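Carboxypeptidase 1 (Deinococcus radiodurans str. R1, PDB 5GIV) is a zinc metallocarboxypeptidase of the M32 family that probably releases amino acids one by one, with broad specificity, from the C-terminus of peptides. Local coordinates at residues A[21-26]-A[54-59]; A[60-65]-A[95-100]. All blocks are in the same frame, centred on the assembly; numbering follows the deposited sequence.

In the fold
The two contacts follow one another along the N-terminal, helical part of the M32 metallopeptidase chain: contact 1 closes before contact 2 opens. Helix 43-62 is common to both. Contact 1 sets it against helix 8-36, and contact 2 sets its last turn, just before helix 64-75, against the end of helix 81-99. Their centres are about 13 Å apart, on the same side of the chain's centre, and they also touch directly: Phe23 CE2 packs 3.6 Å from Arg60 CG, and His58 CE1 approaches Ala97 O at 3.7 Å. Contact 1 lies against the second subunit through several residues; contact 2, a surface contact, reaches it through Arg60. Both are structural packing, away from the zinc site.

Contact 1: A[21-26]-A[54-59]; sequences ADFGGI and AGLRHA
Phe23 projects from helix 8-36 onto Leu56 and Arg57 of helix 43-62, the second arm of an antiparallel helical hairpin near the N-terminus of this M32 peptidase. The backbones come nearest at Phe23 and Arg57, whose CA atoms are 6.0 Å apart. Phe23 CB points toward helix 43-62, and chi1 of -87°, with CG anti to the carbonyl carbon, lays the ring alongside Arg57 and Leu56. One ring face looks onto the backbone of Arg57, whose CA sits 4.2 Å above the plane, displaced toward the rim. Leu56 comes in obliquely at the far part of the ring, its CB 3.7 Å from Phe23 CE1. At the root of the ring, Phe23 CB rests 3.9 Å from Arg57 CB and also touches Arg57 CG. Beyond these methylenes the arginine chain bends twice, its polar end leaves the phenyl ring, and NE forms a salt bridge with Glu27, one turn further along helix 8-36, so charge as well as packing joins the two helices; the guanidinium plane stands 87° from that of the ring. The arrangement continues across the dimer: Phe23 packs on Leu56 of the second subunit, Leu56 on its Phe23, and Asp22 pairs with its Arg48. The contact joins two helices of one chain within the subunit interface. Ala54 O, one turn earlier in the helix, lies 3.7 Å above the centre of the Arg57 guanidinium.

Contact 2: A[60-65]-A[95-100]; sequences RATDAG and EKATRI
Thr62 meets Ala97 and Thr98 where helix 43-62 gives way to helix 64-75 and helix 81-99 runs to its end, a helix-helix contact at the protein surface. The two threonines hold the nearest backbone positions, with 5.8 Å between their CA atoms. From the CA of Thr62 the side chain sets out toward the opposing helix, and its CB is already in contact, 3.6 Å from Thr98 CG2. The branches then part. CG2, anti to the carbonyl carbon, carries the contact onward: it lies 3.6 Å from Thr98 CG2, touches the carbonyl Ala97 O, and reaches the methyl Ala97 CB at 3.9 Å. OG1 takes the position between the backbone N and the carbonyl carbon (chi1 60°) and bonds back to His58 O, one turn earlier in its own helix, with Ala59 O as a weak further acceptor. Thr98 has the same chi1, and the two side chains run past each other in opposite directions with their CG2 methyls in contact. Thr98 OG1 likewise bonds within its own helix, to Phe94 O, with Glu95 O as an alternative acceptor. Beside the contact, on the last turn of helix 81-99, Arg99 grips Glu95 side-on in a salt bridge: NE and NH2 both donate to Glu95 OE2, NE at 2.8 Å, and NH2 also pairs with Glu151. The chemistry implies that the helices meet here through van der Waals packing, while the threonine hydroxyls satisfy their hydrogen bonding within their own helices.

Contact 1: A[21-26]-A[54-59]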
ATOM      1  N   ALA A  21     -11.549  14.159   3.569  1.00 23.70           N
ATOM      2  CA  ALA A  21     -10.616  13.798   2.507  1.00 23.65           C
ATOM      3  C   ALA A  21      -9.613  12.752   2.982  1.00 23.70           C
ATOM      4  O   ALA A  21      -9.261  11.830   2.233  1.00 23.69           O
ATOM      5  CB  ALA A  21      -9.897  15.047   1.996  1.00 23.57           C
ATOM      6  N   ASP A  22      -9.142  12.874   4.228  1.00 27.30           N
ATOM      7  CA  ASP A  22      -8.142  11.932   4.731  1.00 27.35           C
ATOM      8  C   ASP A  22      -8.728  10.530   4.896  1.00 27.41           C
ATOM      9  O   ASP A  22      -8.090   9.536   4.521  1.00 27.41           O
ATOM     10  CB  ASP A  22      -7.538  12.449   6.039  1.00 27.42           C
ATOM     11  CG  ASP A  22      -6.695  13.703   5.835  1.00 27.37           C
ATOM     12  OD1 ASP A  22      -6.327  13.991   4.673  1.00 27.31           O
ATOM     13  OD2 ASP A  22      -6.377  14.393   6.830  1.00 27.41           O
ATOM     14  N   PHE A  23      -9.944  10.421   5.442  1.00 26.07           N
ATOM     15  CA  PHE A  23     -10.608   9.125   5.418  1.00 26.11           C
ATOM     16  C   PHE A  23     -10.667   8.587   3.998  1.00 26.05           C
ATOM     17  O   PHE A  23     -10.380   7.410   3.756  1.00 26.08           O
ATOM     18  CB  PHE A  23     -12.024   9.224   5.990  1.00 26.17           C
ATOM     19  CG  PHE A  23     -12.097   9.061   7.480  1.00 26.28           C
ATOM     20  CD1 PHE A  23     -11.952   7.808   8.062  1.00 26.37           C
ATOM     21  CD2 PHE A  23     -12.363  10.147   8.299  1.00 26.31           C
ATOM     22  CE1 PHE A  23     -12.028   7.648   9.438  1.00 26.50           C
ATOM     23  CE2 PHE A  23     -12.444   9.997   9.683  1.00 26.45           C
ATOM     24  CZ  PHE A  23     -12.279   8.742  10.250  1.00 26.54           C
ATOM     25  N   GLY A  24     -11.010   9.451   3.040  1.00 23.75           N
ATOM     26  CA  GLY A  24     -11.097   9.018   1.656  1.00 23.69           C
ATOM     27  C   GLY A  24      -9.784   8.486   1.120  1.00 23.68           C
ATOM     28  O   GLY A  24      -9.758   7.482   0.406  1.00 23.69           O
ATOM     29  N   GLY A  25      -8.679   9.166   1.428  1.00 19.06           N
ATOM     30  CA  GLY A  25      -7.383   8.667   0.999  1.00 19.06           C
ATOM     31  C   GLY A  25      -7.052   7.322   1.621  1.00 19.14           C
ATOM     32  O   GLY A  25      -6.534   6.427   0.948  1.00 19.16           O
ATOM     33  N   ILE A  26      -7.362   7.156   2.913  1.00 19.32           N
ATOM     34  CA  ILE A  26      -7.067   5.897   3.593  1.00 19.41           C
ATOM     35  C   ILE A  26      -7.938   4.772   3.055  1.00 19.43           C
ATOM     36  O   ILE A  26      -7.450   3.664   2.795  1.00 19.47           O
ATOM     37  CB  ILE A  26      -7.222   6.053   5.115  1.00 19.48           C
ATOM     38  CG1 ILE A  26      -6.241   7.096   5.650  1.00 19.47           C
ATOM     39  CG2 ILE A  26      -7.013   4.717   5.797  1.00 19.59           C
ATOM     40  CD1 ILE A  26      -6.417   7.383   7.114  1.00 19.54           C
ATOM     41  N   ALA A  54     -15.274   2.449   6.373  1.00 27.04           N
ATOM     42  CA  ALA A  54     -16.493   2.966   5.765  1.00 27.00           C
ATOM     43  C   ALA A  54     -17.456   3.476   6.831  1.00 27.09           C
ATOM     44  O   ALA A  54     -18.062   4.546   6.675  1.00 27.06           O
ATOM     45  CB  ALA A  54     -17.150   1.887   4.905  1.00 27.00           C
ATOM     46  N   GLY A  55     -17.580   2.743   7.941  1.00 31.27           N
ATOM     47  CA  GLY A  55     -18.469   3.176   9.007  1.00 31.38           C
ATOM     48  C   GLY A  55     -18.032   4.477   9.652  1.00 31.41           C
ATOM     49  O   GLY A  55     -18.851   5.367   9.891  1.00 31.43           O
ATOM     50  N   LEU A  56     -16.736   4.608   9.948  1.00 36.75           N
ATOM     51  CA  LEU A  56     -16.249   5.839  10.567  1.00 36.76           C
ATOM     52  C   LEU A  56     -16.430   7.028   9.633  1.00 36.63           C
ATOM     53  O   LEU A  56     -16.908   8.092  10.045  1.00 36.65           O
ATOM     54  CB  LEU A  56     -14.781   5.691  10.970  1.00 36.77           C
ATOM     55  CG  LEU A  56     -14.509   4.726  12.124  1.00 36.93           C
ATOM     56  CD1 LEU A  56     -13.024   4.465  12.279  1.00 36.94           C
ATOM     57  CD2 LEU A  56     -15.098   5.277  13.416  1.00 37.06           C
ATOM     58  N   ARG A  57     -16.048   6.869   8.368  1.00 35.76           N
ATOM     59  CA  ARG A  57     -16.173   7.971   7.423  1.00 35.66           C
ATOM     60  C   ARG A  57     -17.631   8.372   7.232  1.00 35.67           C
ATOM     61  O   ARG A  57     -17.956   9.563   7.190  1.00 35.63           O
ATOM     62  CB  ARG A  57     -15.528   7.587   6.092  1.00 35.57           C
ATOM     63  CG  ARG A  57     -15.796   8.556   4.974  1.00 35.49           C
ATOM     64  CD  ARG A  57     -16.962   8.079   4.126  1.00 35.50           C
ATOM     65  NE  ARG A  57     -16.707   6.771   3.526  1.00 35.50           N
ATOM     66  CZ  ARG A  57     -17.656   5.902   3.176  1.00 35.54           C
ATOM     67  NH1 ARG A  57     -18.938   6.198   3.375  1.00 35.58           N
ATOM     68  NH2 ARG A  57     -17.326   4.732   2.631  1.00 35.53           N
ATOM     69  N   HIS A  58     -18.528   7.389   7.149  1.00 32.53           N
ATOM     70  CA  HIS A  58     -19.942   7.707   6.984  1.00 32.55           C
ATOM     71  C   HIS A  58     -20.454   8.523   8.160  1.00 32.64           C
ATOM     72  O   HIS A  58     -21.201   9.492   7.978  1.00 32.63           O
ATOM     73  CB  HIS A  58     -20.752   6.419   6.839  1.00 32.61           C
ATOM     74  CG  HIS A  58     -22.222   6.648   6.685  1.00 32.65           C
ATOM     75  ND1 HIS A  58     -22.804   6.977   5.480  1.00 32.57           N
ATOM     76  CD2 HIS A  58     -23.228   6.619   7.591  1.00 32.76           C
ATOM     77  CE1 HIS A  58     -24.108   7.113   5.644  1.00 32.63           C
ATOM     78  NE2 HIS A  58     -24.389   6.905   6.918  1.00 32.75           N
ATOM     79  N   ALA A  59     -20.042   8.164   9.375  1.00 28.37           N
ATOM     80  CA  ALA A  59     -20.431   8.938  10.548  1.00 28.47           C
ATOM     81  C   ALA A  59     -19.935  10.377  10.443  1.00 28.40           C
ATOM     82  O   ALA A  59     -20.694  11.328  10.663  1.00 28.43           O
ATOM     83  CB  ALA A  59     -19.897   8.269  11.814  1.00 28.59           C
TER

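Contact 2: A[60-65]-A[95-100]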
ATOM      1  N   ARG A  60     -18.655  10.558  10.109  1.00 47.92           N
ATOM      2  CA  ARG A  60     -18.141  11.910   9.930  1.00 47.86           C
ATOM      3  C   ARG A  60     -18.964  12.670   8.900  1.00 47.78           C
ATOM      4  O   ARG A  60     -19.345  13.823   9.126  1.00 47.78           O
ATOM      5  CB  ARG A  60     -16.673  11.869   9.514  1.00 47.80           C
ATOM      6  CG  ARG A  60     -15.854  10.819  10.237  1.00 47.90           C
ATOM      7  CD  ARG A  60     -15.467  11.240  11.641  1.00 48.04           C
ATOM      8  NE  ARG A  60     -15.361  10.074  12.524  1.00 48.20           N
ATOM      9  CZ  ARG A  60     -14.513   9.972  13.546  1.00 48.30           C
ATOM     10  NH1 ARG A  60     -14.507   8.872  14.288  1.00 48.43           N
ATOM     11  NH2 ARG A  60     -13.662  10.959  13.816  1.00 48.30           N
ATOM     12  N   ALA A  61     -19.267  12.030   7.768  1.00 34.16           N
ATOM     13  CA  ALA A  61     -19.972  12.715   6.692  1.00 34.10           C
ATOM     14  C   ALA A  61     -21.391  13.104   7.081  1.00 34.17           C
ATOM     15  O   ALA A  61     -21.957  14.019   6.476  1.00 34.13           O
ATOM     16  CB  ALA A  61     -19.988  11.847   5.433  1.00 34.03           C
ATOM     17  N   THR A  62     -21.976  12.445   8.079  1.00 31.00           N
ATOM     18  CA  THR A  62     -23.339  12.741   8.502  1.00 31.09           C
ATOM     19  C   THR A  62     -23.404  13.332   9.903  1.00 31.22           C
ATOM     20  O   THR A  62     -24.500  13.430  10.471  1.00 31.34           O
ATOM     21  CB  THR A  62     -24.201  11.480   8.440  1.00 31.15           C
ATOM     22  OG1 THR A  62     -23.644  10.491   9.309  1.00 31.22           O
ATOM     23  CG2 THR A  62     -24.258  10.931   7.022  1.00 31.05           C
ATOM     24  N   ASP A  63     -22.271  13.753  10.466  1.00 40.11           N
ATOM     25  CA  ASP A  63     -22.274  14.257  11.830  1.00 40.25           C
ATOM     26  C   ASP A  63     -23.184  15.473  11.933  1.00 40.28           C
ATOM     27  O   ASP A  63     -23.079  16.411  11.139  1.00 40.18           O
ATOM     28  CB  ASP A  63     -20.856  14.621  12.257  1.00 40.23           C
ATOM     29  CG  ASP A  63     -20.804  15.187  13.656  1.00 40.37           C
ATOM     30  OD1 ASP A  63     -20.765  14.389  14.616  1.00 40.52           O
ATOM     31  OD2 ASP A  63     -20.831  16.428  13.799  1.00 40.37           O
ATOM     32  N   ALA A  64     -24.085  15.452  12.915  1.00 35.34           N
ATOM     33  CA  ALA A  64     -25.039  16.548  13.062  1.00 35.38           C
ATOM     34  C   ALA A  64     -24.327  17.862  13.370  1.00 35.34           C
ATOM     35  O   ALA A  64     -24.692  18.917  12.832  1.00 35.28           O
ATOM     36  CB  ALA A  64     -26.064  16.217  14.147  1.00 35.58           C
ATOM     37  N   GLY A  65     -23.315  17.826  14.239  1.00 45.48           N
ATOM     38  CA  GLY A  65     -22.555  19.037  14.491  1.00 45.44           C
ATOM     39  C   GLY A  65     -21.987  19.619  13.211  1.00 45.26           C
ATOM     40  O   GLY A  65     -22.179  20.802  12.914  1.00 45.22           O
ATOM     41  N   GLU A  95     -26.612  16.449   2.271  1.00 37.62           N
ATOM     42  CA  GLU A  95     -28.011  16.103   2.051  1.00 37.71           C
ATOM     43  C   GLU A  95     -28.162  14.652   1.607  1.00 37.73           C
ATOM     44  O   GLU A  95     -28.884  13.873   2.238  1.00 37.82           O
ATOM     45  CB  GLU A  95     -28.617  17.051   1.016  1.00 37.72           C
ATOM     46  CG  GLU A  95     -30.017  16.677   0.557  1.00 37.80           C
ATOM     47  CD  GLU A  95     -31.035  16.791   1.665  1.00 37.94           C
ATOM     48  OE1 GLU A  95     -30.752  17.512   2.651  1.00 37.96           O
ATOM     49  OE2 GLU A  95     -32.121  16.182   1.543  1.00 38.02           O
ATOM     50  N   LYS A  96     -27.458  14.256   0.542  1.00 37.59           N
ATOM     51  CA  LYS A  96     -27.615  12.889   0.040  1.00 37.60           C
ATOM     52  C   LYS A  96     -27.071  11.863   1.026  1.00 37.62           C
ATOM     53  O   LYS A  96     -27.636  10.773   1.162  1.00 37.67           O
ATOM     54  CB  LYS A  96     -26.968  12.729  -1.338  1.00 37.55           C
ATOM     55  CG  LYS A  96     -25.547  13.209  -1.464  1.00 37.49           C
ATOM     56  CD  LYS A  96     -25.144  13.256  -2.932  1.00 37.46           C
ATOM     57  CE  LYS A  96     -25.990  14.246  -3.734  1.00 37.48           C
ATOM     58  NZ  LYS A  96     -25.636  14.185  -5.194  1.00 37.48           N
ATOM     59  N   ALA A  97     -25.985  12.190   1.732  1.00 31.50           N
ATOM     60  CA  ALA A  97     -25.396  11.211   2.641  1.00 31.52           C
ATOM     61  C   ALA A  97     -26.327  10.907   3.807  1.00 31.65           C
ATOM     62  O   ALA A  97     -26.344   9.773   4.301  1.00 31.71           O
ATOM     63  CB  ALA A  97     -24.048  11.703   3.155  1.00 31.46           C
ATOM     64  N   THR A  98     -27.118  11.892   4.247  1.00 26.86           N
ATOM     65  CA  THR A  98     -28.055  11.676   5.343  1.00 26.97           C
ATOM     66  C   THR A  98     -29.430  11.258   4.853  1.00 27.04           C
ATOM     67  O   THR A  98     -30.227  10.746   5.646  1.00 27.17           O
ATOM     68  CB  THR A  98     -28.211  12.947   6.199  1.00 26.99           C
ATOM     69  OG1 THR A  98     -28.694  14.038   5.392  1.00 26.92           O
ATOM     70  CG2 THR A  98     -26.887  13.332   6.837  1.00 26.95           C
ATOM     71  N   ARG A  99     -29.717  11.438   3.565  1.00 29.27           N
ATOM     72  CA  ARG A  99     -31.022  11.058   3.039  1.00 29.33           C
ATOM     73  C   ARG A  99     -31.237   9.556   3.164  1.00 29.39           C
ATOM     74  O   ARG A  99     -32.356   9.099   3.420  1.00 29.50           O
ATOM     75  CB  ARG A  99     -31.143  11.489   1.578  1.00 29.24           C
ATOM     76  CG  ARG A  99     -32.527  11.274   0.984  1.00 29.30           C
ATOM     77  CD  ARG A  99     -33.463  12.419   1.371  1.00 29.36           C
ATOM     78  NE  ARG A  99     -33.048  13.665   0.725  1.00 29.29           N
ATOM     79  CZ  ARG A  99     -33.437  14.048  -0.490  1.00 29.26           C
ATOM     80  NH1 ARG A  99     -34.264  13.295  -1.204  1.00 29.31           N
ATOM     81  NH2 ARG A  99     -32.995  15.188  -0.997  1.00 29.22           N
ATOM     82  N   ILE A 100     -30.187   8.771   2.952  1.00 34.31           N
ATOM     83  CA  ILE A 100     -30.288   7.317   2.936  1.00 34.34           C
ATOM     84  C   ILE A 100     -29.964   6.807   4.337  1.00 34.42           C
ATOM     85  O   ILE A 100     -28.872   7.101   4.850  1.00 34.37           O
ATOM     86  CB  ILE A 100     -29.354   6.696   1.890  1.00 34.24           C
ATOM     87  CG1 ILE A 100     -29.612   7.333   0.522  1.00 34.19           C
ATOM     88  CG2 ILE A 100     -29.531   5.176   1.844  1.00 34.28           C
ATOM     89  CD1 ILE A 100     -28.669   6.858  -0.558  1.00 34.10           C
TER